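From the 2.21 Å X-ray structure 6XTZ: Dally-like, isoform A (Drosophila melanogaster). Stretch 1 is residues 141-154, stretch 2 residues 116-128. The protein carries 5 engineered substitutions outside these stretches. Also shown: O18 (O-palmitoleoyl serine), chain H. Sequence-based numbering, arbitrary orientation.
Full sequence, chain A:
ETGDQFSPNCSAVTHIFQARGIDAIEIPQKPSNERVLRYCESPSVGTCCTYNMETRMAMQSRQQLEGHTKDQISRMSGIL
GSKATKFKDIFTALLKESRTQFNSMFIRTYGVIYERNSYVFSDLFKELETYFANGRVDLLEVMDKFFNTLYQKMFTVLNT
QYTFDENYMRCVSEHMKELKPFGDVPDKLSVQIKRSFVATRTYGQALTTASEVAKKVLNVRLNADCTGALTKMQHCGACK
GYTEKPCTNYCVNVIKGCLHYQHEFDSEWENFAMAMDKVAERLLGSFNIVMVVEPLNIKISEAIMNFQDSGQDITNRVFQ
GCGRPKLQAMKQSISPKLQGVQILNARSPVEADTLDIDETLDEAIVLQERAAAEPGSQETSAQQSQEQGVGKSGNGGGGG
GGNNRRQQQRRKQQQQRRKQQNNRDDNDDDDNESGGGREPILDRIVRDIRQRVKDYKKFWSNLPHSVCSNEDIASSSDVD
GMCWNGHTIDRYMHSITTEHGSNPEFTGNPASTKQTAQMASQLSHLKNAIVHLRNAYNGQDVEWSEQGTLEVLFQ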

ATOM      1  N   GLU A 141       5.462  -5.448 -27.030  1.00 47.17           N
ATOM      2  CA  GLU A 141       4.909  -5.969 -28.276  1.00 53.17           C
ATOM      3  C   GLU A 141       4.246  -4.863 -29.090  1.00 54.28           C
ATOM      4  O   GLU A 141       4.436  -4.779 -30.310  1.00 53.39           O
ATOM      5  CB  GLU A 141       3.915  -7.090 -27.974  1.00 59.41           C
ATOM      6  CG  GLU A 141       3.158  -7.606 -29.182  1.00 69.75           C
ATOM      7  CD  GLU A 141       2.117  -8.643 -28.812  1.00 80.03           C
ATOM      8  OE1 GLU A 141       2.348  -9.400 -27.845  1.00 83.82           O
ATOM      9  OE2 GLU A 141       1.063  -8.699 -29.481  1.00 84.82           O
ATOM     10  N   VAL A 142       3.471  -3.999 -28.432  1.00 46.70           N
ATOM     11  CA  VAL A 142       2.815  -2.905 -29.141  1.00 48.25           C
ATOM     12  C   VAL A 142       3.845  -1.897 -29.641  1.00 52.09           C
ATOM     13  O   VAL A 142       3.714  -1.349 -30.744  1.00 55.74           O
ATOM     14  CB  VAL A 142       1.757  -2.244 -28.238  1.00 44.05           C
ATOM     15  CG1 VAL A 142       1.141  -1.040 -28.929  1.00 43.01           C
ATOM     16  CG2 VAL A 142       0.677  -3.249 -27.868  1.00 43.58           C
ATOM     17  N   MET A 143       4.886  -1.638 -28.847  1.00 46.82           N
ATOM     18  CA  MET A 143       5.924  -0.704 -29.273  1.00 45.97           C
ATOM     19  C   MET A 143       6.687  -1.237 -30.481  1.00 46.99           C
ATOM     20  O   MET A 143       7.005  -0.477 -31.403  1.00 45.22           O
ATOM     21  CB  MET A 143       6.886  -0.419 -28.119  1.00 47.74           C
ATOM     22  CG  MET A 143       6.282   0.371 -26.968  1.00 46.03           C
ATOM     23  SD  MET A 143       5.715   2.009 -27.454  1.00 52.75           S
ATOM     24  CE  MET A 143       7.214   2.701 -28.150  1.00 60.16           C
ATOM     25  N   ASP A 144       6.989  -2.538 -30.494  1.00 49.94           N
ATOM     26  CA  ASP A 144       7.724  -3.112 -31.617  1.00 50.20           C
ATOM     27  C   ASP A 144       6.900  -3.077 -32.897  1.00 54.01           C
ATOM     28  O   ASP A 144       7.431  -2.786 -33.975  1.00 57.99           O
ATOM     29  CB  ASP A 144       8.155  -4.542 -31.288  1.00 53.43           C
ATOM     30  CG  ASP A 144       9.188  -4.600 -30.180  1.00 57.85           C
ATOM     31  OD1 ASP A 144       9.888  -3.588 -29.964  1.00 59.60           O
ATOM     32  OD2 ASP A 144       9.303  -5.657 -29.524  1.00 55.47           O
ATOM     33  N   LYS A 145       5.601  -3.372 -32.802  1.00 54.62           N
ATOM     34  CA  LYS A 145       4.738  -3.271 -33.974  1.00 60.95           C
ATOM     35  C   LYS A 145       4.567  -1.826 -34.417  1.00 60.60           C
ATOM     36  O   LYS A 145       4.342  -1.563 -35.604  1.00 67.87           O
ATOM     37  CB  LYS A 145       3.375  -3.903 -33.686  1.00 67.88           C
ATOM     38  CG  LYS A 145       3.425  -5.400 -33.428  1.00 74.35           C
ATOM     39  CD  LYS A 145       2.028  -5.983 -33.293  1.00 77.55           C
ATOM     40  CE  LYS A 145       2.075  -7.494 -33.127  1.00 81.90           C
ATOM     41  NZ  LYS A 145       0.713  -8.083 -32.998  1.00 84.29           N
ATOM     42  N   PHE A 146       4.671  -0.879 -33.481  1.00 54.03           N
ATOM     43  CA  PHE A 146       4.589   0.534 -33.835  1.00 46.63           C
ATOM     44  C   PHE A 146       5.755   0.944 -34.725  1.00 49.48           C
ATOM     45  O   PHE A 146       5.560   1.556 -35.782  1.00 51.08           O
ATOM     46  CB  PHE A 146       4.550   1.380 -32.562  1.00 43.84           C
ATOM     47  CG  PHE A 146       4.682   2.855 -32.803  1.00 45.08           C
ATOM     48  CD1 PHE A 146       3.635   3.580 -33.346  1.00 49.03           C
ATOM     49  CD2 PHE A 146       5.847   3.521 -32.461  1.00 45.97           C
ATOM     50  CE1 PHE A 146       3.753   4.941 -33.559  1.00 51.27           C
ATOM     51  CE2 PHE A 146       5.972   4.882 -32.671  1.00 52.14           C
ATOM     52  CZ  PHE A 146       4.923   5.592 -33.222  1.00 53.53           C
ATOM     53  N   PHE A 147       6.980   0.608 -34.318  1.00 45.29           N
ATOM     54  CA  PHE A 147       8.141   0.977 -35.119  1.00 49.25           C
ATOM     55  C   PHE A 147       8.252   0.127 -36.377  1.00 52.25           C
ATOM     56  O   PHE A 147       8.774   0.598 -37.393  1.00 53.72           O
ATOM     57  CB  PHE A 147       9.417   0.870 -34.284  1.00 51.34           C
ATOM     58  CG  PHE A 147       9.559   1.957 -33.261  1.00 50.28           C
ATOM     59  CD1 PHE A 147       9.898   3.245 -33.645  1.00 49.65           C
ATOM     60  CD2 PHE A 147       9.353   1.696 -31.917  1.00 46.75           C
ATOM     61  CE1 PHE A 147      10.030   4.251 -32.707  1.00 52.78           C
ATOM     62  CE2 PHE A 147       9.481   2.698 -30.974  1.00 48.02           C
ATOM     63  CZ  PHE A 147       9.819   3.977 -31.369  1.00 53.50           C
ATOM     64  N   ASN A 148       7.768  -1.117 -36.333  1.00 52.33           N
ATOM     65  CA  ASN A 148       7.755  -1.944 -37.536  1.00 54.21           C
ATOM     66  C   ASN A 148       6.909  -1.302 -38.629  1.00 54.46           C
ATOM     67  O   ASN A 148       7.302  -1.290 -39.801  1.00 51.19           O
ATOM     68  CB  ASN A 148       7.237  -3.345 -37.211  1.00 56.59           C
ATOM     69  CG  ASN A 148       7.225  -4.257 -38.423  1.00 61.99           C
ATOM     70  OD1 ASN A 148       6.241  -4.319 -39.159  1.00 61.00           O
ATOM     71  ND2 ASN A 148       8.323  -4.973 -38.634  1.00 65.91           N
ATOM     72  N   THR A 149       5.743  -0.766 -38.260  1.00 48.27           N
ATOM     73  CA  THR A 149       4.926  -0.035 -39.224  1.00 54.08           C
ATOM     74  C   THR A 149       5.659   1.199 -39.733  1.00 57.34           C
ATOM     75  O   THR A 149       5.611   1.508 -40.930  1.00 59.97           O
ATOM     76  CB  THR A 149       3.589   0.350 -38.592  1.00 50.64           C
ATOM     77  OG1 THR A 149       2.886  -0.834 -38.200  1.00 58.70           O
ATOM     78  CG2 THR A 149       2.734   1.134 -39.573  1.00 49.28           C
ATOM     79  N   LEU A 150       6.353   1.910 -38.842  1.00 55.57           N
ATOM     80  CA  LEU A 150       7.169   3.040 -39.274  1.00 56.43           C
ATOM     81  C   LEU A 150       8.314   2.583 -40.170  1.00 57.58           C
ATOM     82  O   LEU A 150       8.679   3.279 -41.125  1.00 56.77           O
ATOM     83  CB  LEU A 150       7.707   3.797 -38.059  1.00 57.16           C
ATOM     84  CG  LEU A 150       6.936   5.038 -37.601  1.00 58.74           C
ATOM     85  CD1 LEU A 150       5.459   4.735 -37.429  1.00 62.26           C
ATOM     86  CD2 LEU A 150       7.525   5.581 -36.309  1.00 51.77           C
ATOM     87  N   TYR A 151       8.896   1.417 -39.876  1.00 57.18           N
ATOM     88  CA  TYR A 151       9.956   0.886 -40.726  1.00 52.44           C
ATOM     89  C   TYR A 151       9.448   0.624 -42.137  1.00 56.57           C
ATOM     90  O   TYR A 151      10.162   0.861 -43.118  1.00 58.80           O
ATOM     91  CB  TYR A 151      10.528  -0.399 -40.122  1.00 52.75           C
ATOM     92  CG  TYR A 151      11.278  -0.220 -38.819  1.00 53.74           C
ATOM     93  CD1 TYR A 151      11.707   1.034 -38.401  1.00 53.29           C
ATOM     94  CD2 TYR A 151      11.560  -1.312 -38.007  1.00 52.53           C
ATOM     95  CE1 TYR A 151      12.392   1.194 -37.210  1.00 50.02           C
ATOM     96  CE2 TYR A 151      12.244  -1.163 -36.818  1.00 50.96           C
ATOM     97  CZ  TYR A 151      12.658   0.091 -36.422  1.00 55.16           C
ATOM     98  OH  TYR A 151      13.340   0.241 -35.235  1.00 59.12           O
ATOM     99  N   GLN A 152       8.212   0.135 -42.259  1.00 59.59           N
ATOM    100  CA  GLN A 152       7.649  -0.154 -43.574  1.00 65.42           C
ATOM    101  C   GLN A 152       7.368   1.129 -44.345  1.00 75.88           C
ATOM    102  O   GLN A 152       7.723   1.248 -45.524  1.00 79.16           O
ATOM    103  CB  GLN A 152       6.375  -0.983 -43.426  1.00 63.43           C
ATOM    104  CG  GLN A 152       6.576  -2.318 -42.733  1.00 66.38           C
ATOM    105  CD  GLN A 152       5.290  -3.107 -42.609  1.00 66.96           C
ATOM    106  OE1 GLN A 152       4.558  -3.280 -43.583  1.00 67.67           O
ATOM    107  NE2 GLN A 152       5.003  -3.583 -41.404  1.00 71.44           N
ATOM    108  N   LYS A 153       6.724   2.102 -43.694  1.00 76.87           N
ATOM    109  CA  LYS A 153       6.409   3.358 -44.368  1.00 74.87           C
ATOM    110  C   LYS A 153       7.673   4.124 -44.737  1.00 76.72           C
ATOM    111  O   LYS A 153       7.745   4.739 -45.808  1.00 76.93           O
ATOM    112  CB  LYS A 153       5.500   4.213 -43.487  1.00 70.18           C
ATOM    113  CG  LYS A 153       4.050   3.772 -43.505  1.00 71.79           C
ATOM    114  CD  LYS A 153       3.212   4.556 -42.513  1.00 68.60           C
ATOM    115  CE  LYS A 153       1.737   4.409 -42.829  1.00 65.07           C
ATOM    116  NZ  LYS A 153       1.363   2.991 -43.073  1.00 69.73           N
ATOM    117  N   MET A 154       8.683   4.096 -43.865  1.00 80.20           N
ATOM    118  CA  MET A 154       9.941   4.764 -44.173  1.00 85.42           C
ATOM    119  C   MET A 154      10.665   4.108 -45.341  1.00 84.96           C
ATOM    120  O   MET A 154      11.510   4.751 -45.972  1.00 84.37           O
ATOM    121  CB  MET A 154      10.845   4.777 -42.940  1.00 91.95           C
ATOM    122  CG  MET A 154      11.723   6.010 -42.834  1.00 96.08           C
ATOM    123  SD  MET A 154      10.760   7.516 -42.598  1.00 98.27           S
ATOM    124  CE  MET A 154      12.064   8.745 -42.580  1.00 99.38           C
TER
HETATM  125  CA  O18 H 707       4.002  18.820 -18.705  1.00 92.73           C
HETATM  126  CB  O18 H 707       3.296  18.513 -20.015  1.00 93.70           C
HETATM  127  C1  O18 H 707       3.758  16.994 -21.770  1.00 89.14           C
HETATM  128  C2  O18 H 707       4.140  15.581 -22.097  1.00 85.44           C
HETATM  129  C3  O18 H 707       3.337  14.539 -21.329  1.00 81.25           C
HETATM  130  C4  O18 H 707       3.560  13.128 -21.854  1.00 77.07           C
HETATM  131  C5  O18 H 707       2.668  12.075 -21.218  1.00 70.80           C
HETATM  132  C6  O18 H 707       2.784  10.702 -21.863  1.00 68.05           C
HETATM  133  C7  O18 H 707       2.402  10.675 -23.333  1.00 65.96           C
HETATM  134  C8  O18 H 707       2.553   9.306 -23.991  1.00 63.23           C
HETATM  135  C9  O18 H 707       3.971   8.828 -24.048  1.00 63.83           C
HETATM  136  C10 O18 H 707       4.705   8.695 -25.136  1.00 63.81           C
HETATM  137  C11 O18 H 707       4.275   8.998 -26.538  1.00 68.67           C
HETATM  138  C12 O18 H 707       5.190   8.385 -27.595  1.00 73.19           C
HETATM  139  C13 O18 H 707       4.820   8.764 -29.022  1.00 75.23           C
HETATM  140  C14 O18 H 707       5.689   8.113 -30.087  1.00 73.23           C
HETATM  141  C15 O18 H 707       7.162   8.459 -29.992  1.00 73.60           C
HETATM  142  C16 O18 H 707       7.984   7.873 -31.119  1.00 72.86           C
HETATM  143  C   O18 H 707       3.305  17.884 -17.719  1.00 90.60           C
HETATM  144  N   O18 H 707       5.425  18.540 -18.782  1.00 91.58           N
HETATM  145  OG  O18 H 707       3.673  17.189 -20.454  1.00 92.25           O
HETATM  146  O11 O18 H 707       3.552  17.852 -22.586  1.00 86.85           O
HETATM  147  O   O18 H 707       2.864  18.313 -16.656  1.00 90.16           O
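Stretch 2 116-128: RNSYVFSDLFKEL

Stretch 2 lies antiparallel on stretch 1, helix against helix: residues 118-128 run in the direction opposite to 141-154, with 178° between the N-to-C directions and a closest approach of 10.6 Å between the axes. Both segments keep helical backbone angles, except that Asn117 (phi/psi -111°/22°) stands outside the helix and its carbonyl O accepts from the N of Val120 at 3.1 Å. Because the axes are nearly antiparallel, the contact continues from Val142 to Lys153, with Leu124 level with Phe146 (CA to CA 6.9 Å) and Asn117 level with Lys153 (CA to CA 9.1 Å), and buries 565 Å² in all.

Phe146, chi1 t, covers the most surface and forms the centre. Leu124, chi1 t and chi2 p, lays its CD2 over one face of the ring, 3.5 Å from the Phe146 ring centroid and 4° off the normal, a CH-pi contact. The edge of the same ring points at the face of Phe121 in an offset edge-to-face pair, centroids 5.4 Å apart and planes at 77°; Phe146 CZ is 3.6 Å from Phe121 CE2. Also at this edge, Phe146 CE1 lies 3.6 Å from Val120 O, and Phe146 CE2 is 3.9 Å from C16 of the palmitoleoyl chain.

Leu124 also carries the packing toward the start of stretch 1: its CD1 lies 3.8 Å from both Val142 CG1 and Met143 SD. Val142 CG1 further meets Glu127 CG at 3.7 Å.

Toward the other end, Val120 is a knob among Phe146, Thr149, Leu150 and Lys153. Val120 CG1 touches Leu150 CD1 at 3.7 Å, and Val120 CG1 and CG2 both lie 4.1 Å from Thr149 CG2. Beyond it comes the one hydrogen bond between the stretches, Lys153 NZ to Tyr119 OH at 2.8 Å, a polar contact beside the apolar packing.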

ATOM      1  N   ARG A 116      -1.394  12.189 -42.521  1.00 58.17           N
ATOM      2  CA  ARG A 116      -1.678  11.013 -43.336  1.00 60.17           C
ATOM      3  C   ARG A 116      -1.465   9.730 -42.542  1.00 53.22           C
ATOM      4  O   ARG A 116      -2.202   8.752 -42.719  1.00 56.05           O
ATOM      5  CB  ARG A 116      -0.793  11.027 -44.581  1.00 63.73           C
ATOM      6  CG  ARG A 116      -1.527  10.809 -45.890  1.00 76.09           C
ATOM      7  CD  ARG A 116      -0.794  11.509 -47.022  1.00 82.80           C
ATOM      8  NE  ARG A 116       0.644  11.264 -46.967  1.00 87.28           N
ATOM      9  CZ  ARG A 116       1.547  11.950 -47.660  1.00 94.48           C
ATOM     10  NH1 ARG A 116       1.161  12.932 -48.464  1.00 98.59           N
ATOM     11  NH2 ARG A 116       2.836  11.659 -47.547  1.00 95.03           N
ATOM     12  N   ASN A 117      -0.460   9.713 -41.664  1.00 46.09           N
ATOM     13  CA  ASN A 117      -0.156   8.552 -40.839  1.00 46.88           C
ATOM     14  C   ASN A 117      -0.460   8.792 -39.365  1.00 45.69           C
ATOM     15  O   ASN A 117       0.106   8.113 -38.502  1.00 43.22           O
ATOM     16  CB  ASN A 117       1.308   8.144 -41.003  1.00 45.48           C
ATOM     17  CG  ASN A 117       1.735   8.081 -42.450  1.00 51.89           C
ATOM     18  OD1 ASN A 117       2.798   8.579 -42.811  1.00 54.75           O
ATOM     19  ND2 ASN A 117       0.903   7.477 -43.289  1.00 57.20           N
ATOM     20  N   SER A 118      -1.337   9.750 -39.058  1.00 42.80           N
ATOM     21  CA  SER A 118      -1.657  10.028 -37.663  1.00 42.51           C
ATOM     22  C   SER A 118      -2.292   8.824 -36.982  1.00 44.16           C
ATOM     23  O   SER A 118      -2.184   8.680 -35.760  1.00 39.16           O
ATOM     24  CB  SER A 118      -2.585  11.240 -37.565  1.00 43.25           C
ATOM     25  OG  SER A 118      -3.846  10.962 -38.147  1.00 50.54           O
ATOM     26  N   TYR A 119      -2.938   7.946 -37.755  1.00 45.76           N
ATOM     27  CA  TYR A 119      -3.583   6.774 -37.175  1.00 48.38           C
ATOM     28  C   TYR A 119      -2.577   5.839 -36.514  1.00 52.21           C
ATOM     29  O   TYR A 119      -2.910   5.175 -35.527  1.00 56.36           O
ATOM     30  CB  TYR A 119      -4.378   6.029 -38.249  1.00 47.26           C
ATOM     31  CG  TYR A 119      -3.524   5.322 -39.282  1.00 48.45           C
ATOM     32  CD1 TYR A 119      -3.012   6.004 -40.380  1.00 48.09           C
ATOM     33  CD2 TYR A 119      -3.239   3.967 -39.164  1.00 52.41           C
ATOM     34  CE1 TYR A 119      -2.235   5.356 -41.328  1.00 49.39           C
ATOM     35  CE2 TYR A 119      -2.464   3.313 -40.103  1.00 50.30           C
ATOM     36  CZ  TYR A 119      -1.966   4.011 -41.180  1.00 51.99           C
ATOM     37  OH  TYR A 119      -1.196   3.358 -42.113  1.00 55.44           O
ATOM     38  N   VAL A 120      -1.350   5.771 -37.037  1.00 53.03           N
ATOM     39  CA  VAL A 120      -0.329   4.934 -36.413  1.00 49.74           C
ATOM     40  C   VAL A 120      -0.023   5.433 -35.008  1.00 53.32           C
ATOM     41  O   VAL A 120       0.229   4.643 -34.090  1.00 56.71           O
ATOM     42  CB  VAL A 120       0.940   4.890 -37.286  1.00 50.98           C
ATOM     43  CG1 VAL A 120       1.964   3.939 -36.686  1.00 49.42           C
ATOM     44  CG2 VAL A 120       0.597   4.480 -38.709  1.00 49.44           C
ATOM     45  N   PHE A 121      -0.057   6.752 -34.815  1.00 49.09           N
ATOM     46  CA  PHE A 121       0.246   7.325 -33.509  1.00 44.55           C
ATOM     47  C   PHE A 121      -0.963   7.281 -32.581  1.00 44.22           C
ATOM     48  O   PHE A 121      -0.812   7.058 -31.374  1.00 44.87           O
ATOM     49  CB  PHE A 121       0.752   8.757 -33.672  1.00 43.62           C
ATOM     50  CG  PHE A 121       2.056   8.857 -34.413  1.00 53.15           C
ATOM     51  CD1 PHE A 121       2.083   8.902 -35.799  1.00 54.43           C
ATOM     52  CD2 PHE A 121       3.256   8.903 -33.725  1.00 56.74           C
ATOM     53  CE1 PHE A 121       3.280   8.993 -36.483  1.00 57.60           C
ATOM     54  CE2 PHE A 121       4.458   8.996 -34.402  1.00 60.92           C
ATOM     55  CZ  PHE A 121       4.470   9.040 -35.783  1.00 59.83           C
ATOM     56  N   SER A 122      -2.168   7.490 -33.119  1.00 45.50           N
ATOM     57  CA  SER A 122      -3.360   7.414 -32.281  1.00 51.89           C
ATOM     58  C   SER A 122      -3.627   5.988 -31.819  1.00 44.68           C
ATOM     59  O   SER A 122      -4.100   5.782 -30.697  1.00 46.95           O
ATOM     60  CB  SER A 122      -4.574   7.972 -33.026  1.00 57.52           C
ATOM     61  OG  SER A 122      -4.940   7.141 -34.113  1.00 65.12           O
ATOM     62  N   ASP A 123      -3.329   4.994 -32.661  1.00 44.50           N
ATOM     63  CA  ASP A 123      -3.479   3.604 -32.240  1.00 45.00           C
ATOM     64  C   ASP A 123      -2.514   3.264 -31.113  1.00 45.45           C
ATOM     65  O   ASP A 123      -2.856   2.496 -30.206  1.00 45.43           O
ATOM     66  CB  ASP A 123      -3.267   2.663 -33.427  1.00 46.58           C
ATOM     67  CG  ASP A 123      -4.368   2.771 -34.462  1.00 55.36           C
ATOM     68  OD1 ASP A 123      -5.481   3.208 -34.104  1.00 57.76           O
ATOM     69  OD2 ASP A 123      -4.119   2.417 -35.634  1.00 62.37           O
ATOM     70  N   LEU A 124      -1.302   3.823 -31.152  1.00 43.57           N
ATOM     71  CA  LEU A 124      -0.350   3.592 -30.071  1.00 41.34           C
ATOM     72  C   LEU A 124      -0.832   4.225 -28.772  1.00 45.91           C
ATOM     73  O   LEU A 124      -0.743   3.608 -27.705  1.00 51.85           O
ATOM     74  CB  LEU A 124       1.026   4.135 -30.454  1.00 41.83           C
ATOM     75  CG  LEU A 124       2.102   4.062 -29.367  1.00 42.23           C
ATOM     76  CD1 LEU A 124       2.305   2.627 -28.895  1.00 39.71           C
ATOM     77  CD2 LEU A 124       3.411   4.655 -29.870  1.00 42.56           C
ATOM     78  N   PHE A 125      -1.345   5.456 -28.844  1.00 46.71           N
ATOM     79  CA  PHE A 125      -1.890   6.100 -27.652  1.00 48.95           C
ATOM     80  C   PHE A 125      -3.064   5.312 -27.088  1.00 43.73           C
ATOM     81  O   PHE A 125      -3.196   5.172 -25.868  1.00 40.99           O
ATOM     82  CB  PHE A 125      -2.315   7.532 -27.975  1.00 49.41           C
ATOM     83  CG  PHE A 125      -1.278   8.560 -27.639  1.00 53.85           C
ATOM     84  CD1 PHE A 125      -1.200   9.087 -26.361  1.00 54.41           C
ATOM     85  CD2 PHE A 125      -0.383   9.005 -28.598  1.00 59.42           C
ATOM     86  CE1 PHE A 125      -0.248  10.036 -26.043  1.00 58.52           C
ATOM     87  CE2 PHE A 125       0.573   9.954 -28.288  1.00 63.10           C
ATOM     88  CZ  PHE A 125       0.641  10.469 -27.007  1.00 60.58           C
ATOM     89  N   LYS A 126      -3.923   4.785 -27.965  1.00 43.08           N
ATOM     90  CA  LYS A 126      -5.058   3.992 -27.507  1.00 43.26           C
ATOM     91  C   LYS A 126      -4.593   2.766 -26.730  1.00 46.65           C
ATOM     92  O   LYS A 126      -5.180   2.414 -25.701  1.00 43.96           O
ATOM     93  CB  LYS A 126      -5.925   3.586 -28.699  1.00 47.80           C
ATOM     94  CG  LYS A 126      -7.230   2.903 -28.318  1.00 64.42           C
ATOM     95  CD  LYS A 126      -8.096   2.641 -29.541  1.00 75.66           C
ATOM     96  CE  LYS A 126      -7.396   1.721 -30.531  1.00 83.91           C
ATOM     97  NZ  LYS A 126      -8.239   1.448 -31.728  1.00 88.56           N
ATOM     98  N   GLU A 127      -3.531   2.109 -27.203  1.00 42.98           N
ATOM     99  CA  GLU A 127      -2.978   0.977 -26.466  1.00 39.55           C
ATOM    100  C   GLU A 127      -2.379   1.426 -25.139  1.00 36.64           C
ATOM    101  O   GLU A 127      -2.508   0.728 -24.127  1.00 34.85           O
ATOM    102  CB  GLU A 127      -1.926   0.259 -27.310  1.00 42.82           C
ATOM    103  CG  GLU A 127      -2.447  -0.325 -28.616  1.00 54.10           C
ATOM    104  CD  GLU A 127      -3.120  -1.676 -28.437  1.00 68.63           C
ATOM    105  OE1 GLU A 127      -3.358  -2.087 -27.280  1.00 69.36           O
ATOM    106  OE2 GLU A 127      -3.405  -2.331 -29.462  1.00 72.93           O
ATOM    107  N   LEU A 128      -1.720   2.587 -25.125  1.00 36.89           N
ATOM    108  CA  LEU A 128      -1.125   3.082 -23.889  1.00 38.25           C
ATOM    109  C   LEU A 128      -2.195   3.445 -22.867  1.00 41.42           C
ATOM    110  O   LEU A 128      -2.047   3.154 -21.676  1.00 41.35           O
ATOM    111  CB  LEU A 128      -0.231   4.285 -24.180  1.00 35.72           C
ATOM    112  CG  LEU A 128       1.044   4.004 -24.977  1.00 38.99           C
ATOM    113  CD1 LEU A 128       1.810   5.294 -25.216  1.00 40.16           C
ATOM    114  CD2 LEU A 128       1.911   2.988 -24.252  1.00 41.55           C
TER